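Local coordinates for aminopentol aminotransferase (Sphingopyxis macrogoltabida, PDB 6HBS), which transfers the amino group of aminopentol (hydrolysed fumonisin B1) to pyruvate with the help of pyridoxal phosphate, a step in the degradation of fumonisin B1, at residues Y62-L67 and W256-A261; E73-A78 and N262-S267; A234-A239 and T308-T313; Q343-F348 and M378-A383; E93-L98 and V293-A298. One frame throughout, in Å; residues are numbered along the deposited sequence.

Contact 1. Residues Y62-L67 and W256-A261. With PLP (pyridoxal-5'-phosphate), chain C.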
# COMPACT_ATOMS: atom_id res chain seq x y z
N TYR A 62 2.98 3.23 16.02
CA TYR A 62 2.85 1.75 15.88
C TYR A 62 4.00 1.18 15.08
O TYR A 62 3.85 0.20 14.40
CB TYR A 62 1.49 1.33 15.29
CG TYR A 62 0.37 1.36 16.28
CD1 TYR A 62 -0.33 2.52 16.56
CD2 TYR A 62 0.00 0.21 16.95
CE1 TYR A 62 -1.36 2.54 17.49
CE2 TYR A 62 -1.04 0.20 17.86
CZ TYR A 62 -1.72 1.37 18.13
OH TYR A 62 -2.73 1.32 19.04
N GLY A 63 5.17 1.81 15.24
CA GLY A 63 6.43 1.33 14.73
C GLY A 63 7.19 2.35 13.89
O GLY A 63 8.40 2.47 14.03
N PRO A 64 6.56 3.03 12.90
CA PRO A 64 7.31 3.86 11.95
C PRO A 64 8.25 4.94 12.52
O PRO A 64 9.22 5.25 11.87
CB PRO A 64 6.19 4.53 11.15
CG PRO A 64 5.10 3.45 11.11
CD PRO A 64 5.16 2.84 12.49
N ASN A 65 7.95 5.49 13.69
CA ASN A 65 8.79 6.56 14.24
C ASN A 65 10.01 5.94 14.93
O ASN A 65 10.00 5.73 16.15
CB ASN A 65 8.02 7.49 15.17
CG ASN A 65 8.92 8.61 15.68
OD1 ASN A 65 9.81 9.06 14.95
ND2 ASN A 65 8.67 9.05 16.91
N LEU A 66 11.08 5.71 14.16
CA LEU A 66 12.32 5.12 14.67
C LEU A 66 13.23 6.22 15.22
O LEU A 66 13.91 6.00 16.22
CB LEU A 66 13.04 4.36 13.55
CG LEU A 66 14.33 3.63 13.93
CD1 LEU A 66 14.06 2.43 14.85
CD2 LEU A 66 15.07 3.16 12.70
N LEU A 67 13.29 7.37 14.54
CA LEU A 67 14.37 8.35 14.79
C LEU A 67 13.83 9.68 15.29
O LEU A 67 14.62 10.62 15.53
CB LEU A 67 15.16 8.53 13.49
CG LEU A 67 15.89 7.28 13.00
CD1 LEU A 67 16.60 7.53 11.68
CD2 LEU A 67 16.89 6.80 14.05
N TRP A 256 10.24 -6.33 5.33
CA TRP A 256 10.57 -5.11 6.04
C TRP A 256 9.51 -4.05 5.75
O TRP A 256 8.87 -4.07 4.69
CB TRP A 256 11.93 -4.59 5.61
CG TRP A 256 13.06 -5.54 5.86
CD1 TRP A 256 13.41 -6.61 5.10
CD2 TRP A 256 14.02 -5.45 6.91
NE1 TRP A 256 14.51 -7.22 5.63
CE2 TRP A 256 14.91 -6.54 6.73
CE3 TRP A 256 14.22 -4.59 7.99
CZ2 TRP A 256 15.99 -6.75 7.58
CZ3 TRP A 256 15.28 -4.82 8.84
CH2 TRP A 256 16.13 -5.90 8.65
N GLY A 257 9.32 -3.15 6.72
CA GLY A 257 8.39 -2.04 6.55
C GLY A 257 8.42 -1.18 7.78
O GLY A 257 9.45 -1.14 8.51
N LYS A 258 7.33 -0.44 7.98
CA LYS A 258 7.07 0.50 9.09
C LYS A 258 8.10 1.63 9.15
O LYS A 258 7.74 2.77 8.92
CB LYS A 258 6.90 -0.24 10.43
CG LYS A 258 5.55 -0.97 10.52
CD LYS A 258 5.19 -1.68 11.83
CE LYS A 258 3.72 -2.09 11.90
NZ LYS A 258 3.39 -3.41 11.26
N CYS A 259 9.33 1.34 9.56
CA CYS A 259 10.19 2.38 10.09
C CYS A 259 11.45 2.62 9.26
O CYS A 259 12.18 3.53 9.59
CB CYS A 259 10.60 2.07 11.53
SG CYS A 259 11.90 0.83 11.67
N PHE A 260 11.67 1.91 8.15
CA PHE A 260 12.98 2.11 7.44
C PHE A 260 13.02 3.38 6.57
O PHE A 260 14.06 3.70 6.00
CB PHE A 260 13.45 0.86 6.71
CG PHE A 260 12.73 0.44 5.46
CD1 PHE A 260 12.95 1.08 4.25
CD2 PHE A 260 11.87 -0.65 5.48
CE1 PHE A 260 12.29 0.67 3.11
CE2 PHE A 260 11.22 -1.06 4.33
CZ PHE A 260 11.44 -0.42 3.13
N ALA A 261 11.92 4.13 6.51
CA ALA A 261 11.93 5.53 6.00
C ALA A 261 11.32 6.48 7.04
O ALA A 261 10.84 7.55 6.71
CB ALA A 261 11.18 5.58 4.67
N1 PLP C . 3.91 -8.14 9.58
C2 PLP C . 4.11 -7.74 10.85
C2A PLP C . 4.96 -8.53 11.81
C3 PLP C . 3.53 -6.47 11.29
O3 PLP C . 3.71 -6.03 12.55
C4 PLP C . 2.75 -5.66 10.32
C4A PLP C . 2.19 -4.37 10.80
C5 PLP C . 2.56 -6.25 8.97
C6 PLP C . 3.18 -7.46 8.67
C5A PLP C . 1.75 -5.55 7.87
O4P PLP C . 2.28 -4.23 7.59
P PLP C . 1.17 -3.18 7.08
O1P PLP C . 0.26 -2.88 8.18
O2P PLP C . 0.44 -3.90 5.98
O3P PLP C . 2.05 -2.02 6.66
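The carbonyl oxygen of Pro64 is approached by two donors: the amide of Leu66, in its own loop, gives it a weak hydrogen bond, and across the contact Cys259 CA makes a C-H...O approach of 3.5 Å to Pro64 O, bent to 133° at the hydrogen. Cys259 CB also sits 3.4 Å from Gly63 O, an oxygen that accepts a hydrogen bond from Arg237 NH1. In return the proline ring lies against the lysine peptide, with Pro64 CB 3.2 Å from Lys258 O. That lysine belongs to the loop between strands 253-256 and 267-271, neighbours in the seven-stranded sheet characteristic of fold type I PLP enzymes, the fold of the class-III aminotransferases. Its NZ is bonded to C4A of PLP at 1.6 Å, the internal aldimine. The lysine chain stays extended as far as CE and bends at chi4 (85°), which places NZ at the cofactor. On the way, Lys258 CE passes Tyr62 O at 3.4 Å. Gly63 leaves room for this path: a CB there would come 2.9 Å from Lys258 CD, a clash, and would also jam against the carbonyl oxygen of Tyr62. Farther along, Leu66 CB packs on Cys259 CB at 3.9 Å, while both leucine methyls come up to the cysteine sulfur. PLP is further hydrogen-bonded by Ser119, Arg233, Gly118 and the backbone N of Ser287 of the second subunit. Thr87 of that subunit packs on Pro64.

Contact 2. Residues E73-A78 and N262-S267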
# COMPACT_ATOMS: atom_id res chain seq x y z
N GLU A 73 17.21 15.62 9.24
CA GLU A 73 18.00 15.10 8.16
C GLU A 73 17.14 14.29 7.15
O GLU A 73 17.31 14.37 5.93
CB GLU A 73 19.14 14.26 8.70
CG GLU A 73 20.07 15.01 9.65
CD GLU A 73 20.92 14.01 10.43
OE1 GLU A 73 22.04 13.75 10.01
OE2 GLU A 73 20.41 13.43 11.41
N ILE A 74 16.19 13.51 7.65
CA ILE A 74 15.35 12.73 6.75
C ILE A 74 14.39 13.68 6.01
O ILE A 74 14.19 13.49 4.79
CB ILE A 74 14.64 11.61 7.53
CG1 ILE A 74 15.69 10.62 8.06
CG2 ILE A 74 13.56 10.93 6.67
CD1 ILE A 74 15.29 9.94 9.33
N GLU A 75 13.86 14.71 6.70
CA GLU A 75 12.97 15.64 6.08
C GLU A 75 13.73 16.45 5.02
O GLU A 75 13.12 16.72 3.97
CB GLU A 75 12.31 16.59 7.08
CG GLU A 75 11.36 15.89 8.03
CD GLU A 75 10.35 14.95 7.37
OE1 GLU A 75 9.90 15.27 6.26
OE2 GLU A 75 10.05 13.89 7.95
N ALA A 76 15.03 16.74 5.26
CA ALA A 76 15.92 17.38 4.25
C ALA A 76 16.11 16.49 3.01
O ALA A 76 16.06 16.99 1.88
CB ALA A 76 17.26 17.76 4.86
N ALA A 77 16.33 15.19 3.20
CA ALA A 77 16.52 14.27 2.09
C ALA A 77 15.23 14.17 1.28
O ALA A 77 15.29 14.13 0.04
CB ALA A 77 16.99 12.92 2.56
N ALA A 78 14.09 14.11 1.97
CA ALA A 78 12.78 14.03 1.30
C ALA A 78 12.51 15.30 0.49
O ALA A 78 12.01 15.24 -0.64
CB ALA A 78 11.68 13.80 2.29
N ASN A 262 11.42 6.10 8.33
CA ASN A 262 11.07 6.90 9.48
C ASN A 262 9.66 7.51 9.36
O ASN A 262 9.41 8.61 9.85
CB ASN A 262 12.09 8.02 9.75
CG ASN A 262 11.96 8.55 11.15
OD1 ASN A 262 11.82 7.75 12.08
ND2 ASN A 262 12.00 9.88 11.33
N GLY A 263 8.71 6.79 8.74
CA GLY A 263 7.32 7.27 8.66
C GLY A 263 6.84 7.43 7.22
O GLY A 263 5.66 7.42 6.99
N TYR A 264 7.76 7.61 6.27
CA TYR A 264 7.39 7.61 4.83
C TYR A 264 6.92 6.20 4.43
O TYR A 264 7.42 5.20 4.93
CB TYR A 264 8.55 8.14 3.99
CG TYR A 264 8.69 9.64 4.07
CD1 TYR A 264 9.38 10.24 5.11
CD2 TYR A 264 8.08 10.47 3.14
CE1 TYR A 264 9.49 11.62 5.22
CE2 TYR A 264 8.20 11.85 3.22
CZ TYR A 264 8.91 12.42 4.26
OH TYR A 264 9.00 13.78 4.36
N PRO A 265 5.91 6.07 3.53
CA PRO A 265 5.28 4.78 3.24
C PRO A 265 6.08 4.01 2.20
O PRO A 265 6.05 4.33 0.99
CB PRO A 265 3.90 5.19 2.73
CG PRO A 265 4.16 6.50 2.01
CD PRO A 265 5.27 7.18 2.81
N ILE A 266 6.77 2.97 2.68
CA ILE A 266 7.53 2.09 1.85
C ILE A 266 7.82 0.81 2.67
O ILE A 266 8.06 0.87 3.88
CB ILE A 266 8.82 2.74 1.32
CG1 ILE A 266 9.60 1.78 0.41
CG2 ILE A 266 9.71 3.27 2.45
CD1 ILE A 266 10.65 2.45 -0.43
N SER A 267 7.75 -0.32 1.97
CA SER A 267 8.00 -1.68 2.53
C SER A 267 8.87 -2.42 1.53
O SER A 267 9.07 -1.94 0.40
CB SER A 267 6.69 -2.41 2.83
OG SER A 267 5.91 -1.69 3.80
O HOH W 1 11.35 12.28 9.76
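Tyr264 reaches from its loop to helix 72-82 and meets Glu75 with ring and carboxylate turned only 27° apart. The hydroxyl donates to the carboxylate, Tyr264 OH to Glu75 OE1 at 2.6 Å, arriving on the syn side and 19° out of the carboxylate plane. OE1 in turn lies in the plane of the ring, at its edge. A bend at chi2 (-49°) places CD of Glu75, and the second oxygen, OE2, comes to 3.6 Å from Tyr264 CE1. Ala78 fills in beside the phenol, its CB 3.7 Å from Tyr264 CZ. One turn back along the helix, Ile74 crosses Asn262 at about a right angle, with Ile74 CD1 3.8 Å from Asn262 CB. The polar end of Asn262 is held by the chain before the helix: OD1 accepts from Leu67 N, and ND2 donates to Gly68 O. A water adds a bridge, donating to Glu75 OE2 and accepting from Asn262 ND2. Arg82 of the second subunit packs on both Glu75 and Tyr264. With a phenol on one oxygen and a water on the other, the carboxylate is probably held in its rotation, and the two donors would probably stabilise its negative charge; the nearby arginine may add to this.

Contact 3. Residues A234-A239 and T308-T313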
# COMPACT_ATOMS: atom_id res chain seq x y z
N ALA A 234 9.79 -5.64 13.91
CA ALA A 234 11.01 -5.57 14.76
C ALA A 234 12.24 -5.03 14.00
O ALA A 234 13.24 -4.70 14.62
CB ALA A 234 11.30 -6.95 15.31
N GLY A 235 12.16 -4.96 12.66
CA GLY A 235 13.31 -4.61 11.87
C GLY A 235 13.89 -3.26 12.33
O GLY A 235 13.15 -2.31 12.57
N PHE A 236 15.20 -3.26 12.55
CA PHE A 236 16.04 -2.14 12.92
C PHE A 236 15.84 -1.68 14.37
O PHE A 236 16.50 -0.72 14.78
CB PHE A 236 15.86 -0.95 11.97
CG PHE A 236 16.30 -1.32 10.58
CD1 PHE A 236 17.58 -1.78 10.37
CD2 PHE A 236 15.45 -1.17 9.50
CE1 PHE A 236 18.00 -2.10 9.09
CE2 PHE A 236 15.89 -1.47 8.22
CZ PHE A 236 17.15 -1.94 8.02
N ARG A 237 15.02 -2.38 15.15
CA ARG A 237 15.02 -2.15 16.60
C ARG A 237 15.68 -3.35 17.34
O ARG A 237 15.92 -3.28 18.53
CB ARG A 237 13.61 -1.84 17.10
CG ARG A 237 13.16 -0.40 16.94
CD ARG A 237 11.84 -0.18 17.64
NE ARG A 237 11.34 1.16 17.49
CZ ARG A 237 10.59 1.57 16.47
NH1 ARG A 237 10.35 0.74 15.46
NH2 ARG A 237 10.08 2.80 16.47
N VAL A 238 15.99 -4.43 16.62
CA VAL A 238 16.72 -5.57 17.20
C VAL A 238 18.20 -5.48 16.79
O VAL A 238 19.09 -5.71 17.59
CB VAL A 238 16.08 -6.91 16.80
CG1 VAL A 238 16.94 -8.10 17.22
CG2 VAL A 238 14.68 -7.04 17.37
N ALA A 239 18.46 -5.14 15.53
CA ALA A 239 19.78 -5.12 14.97
C ALA A 239 19.79 -4.22 13.72
O ALA A 239 18.71 -3.77 13.31
CB ALA A 239 20.20 -6.54 14.63
N THR A 308 25.14 5.91 12.92
CA THR A 308 24.88 6.56 14.19
C THR A 308 24.54 5.51 15.24
O THR A 308 24.15 4.38 14.88
CB THR A 308 23.75 7.59 14.11
OG1 THR A 308 22.52 6.87 13.97
CG2 THR A 308 23.90 8.60 12.98
N PRO A 309 24.71 5.81 16.54
CA PRO A 309 24.31 4.91 17.63
C PRO A 309 22.82 5.00 17.98
O PRO A 309 22.41 4.99 19.17
CB PRO A 309 25.22 5.41 18.77
CG PRO A 309 25.33 6.88 18.55
CD PRO A 309 25.40 7.02 17.05
N TYR A 310 21.96 5.05 16.95
CA TYR A 310 20.53 5.22 17.18
C TYR A 310 20.02 4.02 18.01
O TYR A 310 19.15 4.18 18.88
CB TYR A 310 19.77 5.35 15.85
CG TYR A 310 19.49 4.01 15.23
CD1 TYR A 310 20.47 3.36 14.51
CD2 TYR A 310 18.32 3.34 15.50
CE1 TYR A 310 20.27 2.08 14.03
CE2 TYR A 310 18.09 2.07 15.01
CZ TYR A 310 19.08 1.43 14.30
OH TYR A 310 18.90 0.19 13.82
N LEU A 311 20.53 2.83 17.70
CA LEU A 311 19.99 1.57 18.26
C LEU A 311 20.34 1.50 19.75
O LEU A 311 19.48 1.23 20.58
CB LEU A 311 20.57 0.38 17.48
CG LEU A 311 20.12 -1.01 17.95
CD1 LEU A 311 18.60 -1.16 17.91
CD2 LEU A 311 20.77 -2.09 17.11
N GLU A 312 21.60 1.80 20.07
CA GLU A 312 22.09 1.76 21.45
C GLU A 312 21.34 2.81 22.27
O GLU A 312 20.88 2.53 23.39
CB GLU A 312 23.60 1.98 21.47
CG GLU A 312 24.36 0.86 20.78
CD GLU A 312 24.34 0.90 19.26
OE1 GLU A 312 24.03 1.94 18.68
OE2 GLU A 312 24.56 -0.14 18.69
N THR A 313 21.08 3.98 21.65
CA THR A 313 20.34 5.03 22.33
C THR A 313 18.94 4.54 22.71
O THR A 313 18.49 4.69 23.88
CB THR A 313 20.31 6.29 21.46
OG1 THR A 313 21.67 6.68 21.25
CG2 THR A 313 19.53 7.42 22.09
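Arg237 and Leu311 bring the two backbones nearest, CA to CA 6.4 Å. Segment 234-239 is an irregular turn: Phe236 takes a positive phi (73°), and Arg237 N hydrogen-bonds back to Ala234 O. Facing it is the first turn of helix 310-332, with Pro309 at the N-cap position; Pro309 O accepts from both N and OG1 of Thr313, which reach it from opposite faces of its plane. Tyr310 OH donates to Phe236 O at 2.7 Å, at a C=O...donor angle of 128°, and the accepting oxygen lies in the plane of the tyrosine ring, at its edge. Leu311 CB covers one face of that ring, offset toward the rim. The leucine's methyls continue along the turn, CD1 3.5 Å from Arg237 O and CD2 3.8 Å from Ala239 CA. A phenylalanine in place of Tyr310 would probably leave the Phe236 carbonyl without this donor and the turn less firmly tied to the helix. The guanidinium of Arg237 goes elsewhere, NE to Leu380 O and NH1 to Gly63 O. The arrangement belongs to the class-III aminotransferase fold, where the loop leaving the strand that ends in the cofactor-pocket residue Asp230 packs on the start of a long helix.

Contact 4. Residues Q343-F348 and M378-A383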
# COMPACT_ATOMS: atom_id res chain seq x y z
N GLN A 343 13.25 -2.27 24.34
CA GLN A 343 13.01 -1.25 23.27
C GLN A 343 11.69 -1.49 22.50
O GLN A 343 11.29 -0.64 21.67
CB GLN A 343 14.21 -1.20 22.31
CG GLN A 343 14.44 -2.44 21.44
CD GLN A 343 15.38 -3.48 22.01
OE1 GLN A 343 15.41 -3.67 23.22
NE2 GLN A 343 16.13 -4.16 21.15
N MET A 344 11.05 -2.66 22.67
CA MET A 344 9.73 -2.95 22.09
C MET A 344 8.90 -3.68 23.14
O MET A 344 8.57 -4.85 22.94
CB MET A 344 9.81 -3.84 20.85
CG MET A 344 10.47 -3.17 19.70
SD MET A 344 10.53 -4.18 18.18
CE MET A 344 8.86 -4.79 17.99
N PRO A 345 8.58 -3.02 24.27
CA PRO A 345 8.07 -3.74 25.43
C PRO A 345 6.56 -3.96 25.43
O PRO A 345 5.79 -3.15 24.93
CB PRO A 345 8.50 -2.81 26.60
CG PRO A 345 8.42 -1.43 26.01
CD PRO A 345 8.81 -1.59 24.55
N GLN A 346 6.18 -5.11 25.99
CA GLN A 346 4.80 -5.40 26.35
C GLN A 346 4.75 -5.28 27.88
O GLN A 346 5.55 -5.91 28.59
CB GLN A 346 4.42 -6.80 25.87
CG GLN A 346 2.97 -7.18 26.08
CD GLN A 346 2.11 -6.72 24.93
OE1 GLN A 346 1.88 -5.52 24.78
NE2 GLN A 346 1.63 -7.67 24.13
N ILE A 347 3.86 -4.43 28.38
CA ILE A 347 3.83 -4.09 29.80
C ILE A 347 2.40 -4.36 30.30
O ILE A 347 1.51 -3.57 30.11
CB ILE A 347 4.27 -2.63 30.03
CG1 ILE A 347 5.68 -2.37 29.48
CG2 ILE A 347 4.18 -2.28 31.51
CD1 ILE A 347 6.14 -0.90 29.54
N PHE A 348 2.23 -5.56 30.86
CA PHE A 348 1.00 -6.00 31.43
C PHE A 348 1.12 -6.08 32.96
O PHE A 348 2.22 -6.02 33.53
CB PHE A 348 0.67 -7.40 30.90
CG PHE A 348 0.26 -7.53 29.45
CD1 PHE A 348 0.09 -6.42 28.63
CD2 PHE A 348 0.04 -8.78 28.91
CE1 PHE A 348 -0.28 -6.57 27.30
CE2 PHE A 348 -0.31 -8.93 27.57
CZ PHE A 348 -0.49 -7.82 26.77
N MET A 378 4.73 -1.79 22.76
CA MET A 378 5.18 -0.43 22.56
C MET A 378 6.53 -0.44 21.85
O MET A 378 7.05 -1.49 21.48
CB MET A 378 5.22 0.28 23.92
CG MET A 378 3.82 0.60 24.35
SD MET A 378 3.65 0.96 26.10
CE MET A 378 3.61 -0.70 26.76
N PHE A 379 7.04 0.76 21.60
CA PHE A 379 8.25 0.98 20.86
C PHE A 379 9.01 2.17 21.45
O PHE A 379 8.40 3.16 21.85
CB PHE A 379 7.95 1.32 19.40
CG PHE A 379 7.20 0.28 18.60
CD1 PHE A 379 5.83 0.16 18.70
CD2 PHE A 379 7.89 -0.60 17.78
CE1 PHE A 379 5.15 -0.78 17.93
CE2 PHE A 379 7.22 -1.55 17.03
CZ PHE A 379 5.85 -1.62 17.08
N LEU A 380 10.34 2.07 21.44
CA LEU A 380 11.21 3.21 21.72
C LEU A 380 11.74 3.77 20.39
O LEU A 380 12.03 3.03 19.46
CB LEU A 380 12.37 2.80 22.63
CG LEU A 380 12.12 2.97 24.13
CD1 LEU A 380 12.01 4.43 24.52
CD2 LEU A 380 10.90 2.19 24.59
N SER A 381 11.91 5.10 20.38
CA SER A 381 12.58 5.84 19.31
C SER A 381 13.93 6.37 19.82
O SER A 381 14.11 6.60 21.04
CB SER A 381 11.70 6.99 18.83
OG SER A 381 11.87 8.17 19.62
N ALA A 382 14.85 6.63 18.89
CA ALA A 382 16.11 7.32 19.22
C ALA A 382 15.87 8.78 19.65
O ALA A 382 16.83 9.41 20.13
CB ALA A 382 17.07 7.27 18.05
N ALA A 383 14.64 9.32 19.51
CA ALA A 383 14.35 10.67 19.94
C ALA A 383 13.85 10.73 21.39
O ALA A 383 13.72 11.82 21.91
CB ALA A 383 13.33 11.32 19.04
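Met378 presses its side chain into the hollow formed by Pro345 and Ile347, and more of its surface is covered here than that of any other residue in the two segments. A bend at chi3 (-81°) places CE against Ile347, with Met378 CE 3.8 Å from Ile347 CD1 and nearly as close to CB and CG1; the two side chains cross at about a right angle. The proline ring presents its CD edge to Met378 and Leu380, Pro345 CD lying 4.1 Å from Met378 CB. Met344 meets the next residue along, its CE 3.8 Å from Phe379 CE2. The sulfur completes a Met-aromatic contact, Met344 SD standing 5.3 Å from the Phe379 ring centroid, 57° off the ring normal. Two backbone bonds hold these shapes in step: Met378 N to Pro345 O at 2.8 Å, almost straight, and Leu380 N to Gln343 O at 2.9 Å. Between them Met344 CA makes a C-H...O approach of 3.1 Å to Met378 O. The side-chain amide of Gln343 leads off to Arg237 O, and Ile347 also packs on Leu325 of helix 310-332. The segments run roughly antiparallel, and the pairing joins the residues leading into strand 346-349, one of an antiparallel pair with 336-339, to the loop 378-380, where the side chain of Phe379 is about 7 Å from PLP, close to the cofactor site.

Contact 5. Residues E93-L98 and V293-A298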
# COMPACT_ATOMS: atom_id res chain seq x y z
N GLU A 93 16.11 6.96 -10.72
CA GLU A 93 17.43 6.36 -10.57
C GLU A 93 17.74 6.00 -9.11
O GLU A 93 18.50 5.08 -8.88
CB GLU A 93 18.51 7.31 -11.10
CG GLU A 93 18.57 8.65 -10.38
CD GLU A 93 19.53 9.66 -10.99
OE1 GLU A 93 20.07 9.39 -12.09
OE2 GLU A 93 19.71 10.70 -10.39
N ILE A 94 17.22 6.74 -8.11
CA ILE A 94 17.60 6.49 -6.70
C ILE A 94 17.05 5.14 -6.20
O ILE A 94 17.52 4.65 -5.16
CB ILE A 94 17.25 7.63 -5.73
CG1 ILE A 94 15.75 7.78 -5.51
CG2 ILE A 94 17.89 8.94 -6.16
CD1 ILE A 94 15.42 8.65 -4.35
N MET A 95 16.08 4.54 -6.92
CA MET A 95 15.64 3.16 -6.65
C MET A 95 16.84 2.20 -6.65
O MET A 95 16.93 1.30 -5.80
CB MET A 95 14.60 2.66 -7.65
CG MET A 95 14.00 1.31 -7.27
SD MET A 95 12.78 0.76 -8.47
CE MET A 95 12.28 -0.80 -7.73
N VAL A 96 17.78 2.42 -7.58
CA VAL A 96 18.97 1.60 -7.69
C VAL A 96 19.84 1.80 -6.45
O VAL A 96 20.33 0.81 -5.87
CB VAL A 96 19.75 1.84 -9.00
CG1 VAL A 96 20.99 0.96 -9.07
CG2 VAL A 96 18.86 1.60 -10.21
N ASN A 97 20.03 3.05 -6.03
CA ASN A 97 20.83 3.39 -4.85
C ASN A 97 20.21 2.76 -3.59
O ASN A 97 20.93 2.25 -2.74
CB ASN A 97 20.98 4.89 -4.68
CG ASN A 97 21.73 5.49 -5.85
OD1 ASN A 97 21.23 5.51 -6.96
ND2 ASN A 97 22.96 5.88 -5.63
N LEU A 98 18.88 2.82 -3.48
CA LEU A 98 18.19 2.25 -2.31
C LEU A 98 18.38 0.73 -2.29
O LEU A 98 18.73 0.18 -1.23
CB LEU A 98 16.72 2.64 -2.32
CG LEU A 98 15.86 1.97 -1.26
CD1 LEU A 98 16.31 2.33 0.14
CD2 LEU A 98 14.41 2.32 -1.49
N VAL A 293 10.08 9.75 -3.49
CA VAL A 293 10.27 10.51 -2.24
C VAL A 293 10.41 9.53 -1.05
O VAL A 293 11.31 9.68 -0.23
CB VAL A 293 9.20 11.59 -2.03
CG1 VAL A 293 9.23 12.21 -0.61
CG2 VAL A 293 9.37 12.71 -3.06
N PRO A 294 9.55 8.51 -0.90
CA PRO A 294 9.73 7.52 0.17
C PRO A 294 11.08 6.80 0.04
O PRO A 294 11.67 6.47 1.05
CB PRO A 294 8.52 6.60 0.03
CG PRO A 294 7.49 7.49 -0.62
CD PRO A 294 8.28 8.32 -1.61
N MET A 295 11.57 6.61 -1.20
CA MET A 295 12.84 5.97 -1.39
C MET A 295 13.99 6.87 -0.92
O MET A 295 15.00 6.36 -0.35
CB MET A 295 13.04 5.57 -2.85
CG MET A 295 12.08 4.47 -3.28
SD MET A 295 12.52 3.89 -4.91
CE MET A 295 11.04 2.95 -5.25
N ALA A 296 13.89 8.17 -1.16
CA ALA A 296 14.89 9.14 -0.70
C ALA A 296 14.94 9.16 0.84
O ALA A 296 16.04 9.20 1.47
CB ALA A 296 14.60 10.52 -1.27
N ALA A 297 13.76 9.19 1.46
CA ALA A 297 13.68 9.08 2.92
C ALA A 297 14.32 7.78 3.44
O ALA A 297 15.02 7.78 4.46
CB ALA A 297 12.27 9.21 3.37
N ALA A 298 14.12 6.67 2.72
CA ALA A 298 14.63 5.39 3.16
C ALA A 298 16.16 5.40 3.05
O ALA A 298 16.84 4.88 3.93
CB ALA A 298 14.02 4.26 2.34
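This is apolar packing between two helices at the outer part of the PLP-binding domain, its centre about 22 Å from that of the chain. Helices 94-98 and 293-298 point broadly the same way, 35° apart, with their axes 9.4 Å from each other at closest approach. Met295 has the largest share. Its chain runs out extended beyond CG toward Met95 on the facing helix, where Met295 SD rests 3.6 Å from Met95 CA and 3.7 Å from Met95 CB, and the terminal methyl touches Met95 CG. Leu98 crosses the methionine at about a right angle, Leu98 CD2 coming to 3.6 Å from Met295 CG. Its other branch, Leu98 CD1, meets Ala298 CB at 3.7 Å, one turn farther along. Ile94 sets its CD1 over the backbone beside Met295, 3.6 Å from Ala296 N and 3.7 Å from Ala296 CB. The small alanines let the long side chains of helix 94-105 come in close. An alanine in place of Met295 would probably open a gap between the helices, Met95 losing the sulfur and methyl it packs on and Leu98 CD2 its contact with CG. Around the pair, Gln81 of helix 72-82 touches both Ile94 and Ala296, Ile266 of the loop leading into strand 267-271 lies on Met295, and Tyr23 of the second subunit packs on Met95.

How the contacts relate
Contact 1 holds the cofactor lysine and contacts 3 and 4 lie close by, the three centres 11 to 13 Å apart; Arg237 of contact 3 ties them together by bonds to Gly63 and Leu380. Contacts 2 and 5, 10 Å apart, lie outward along helices 72-82, 94-105 and 292-307. The lysine loop continues from contact 1 straight into contact 2, between strands 253-256 and 267-271 of the large sheet. Along the chain contacts 1, 2, 3 and 5 interlace, while contact 4 comes in series after them. Contacts 4 and 5 are the farthest apart, 28 Å between centres, so the set spans from the strand pair 336-349 past the lysine to helices 94-105 and 292-307; contacts 1, 2 and 5 all touch the second subunit.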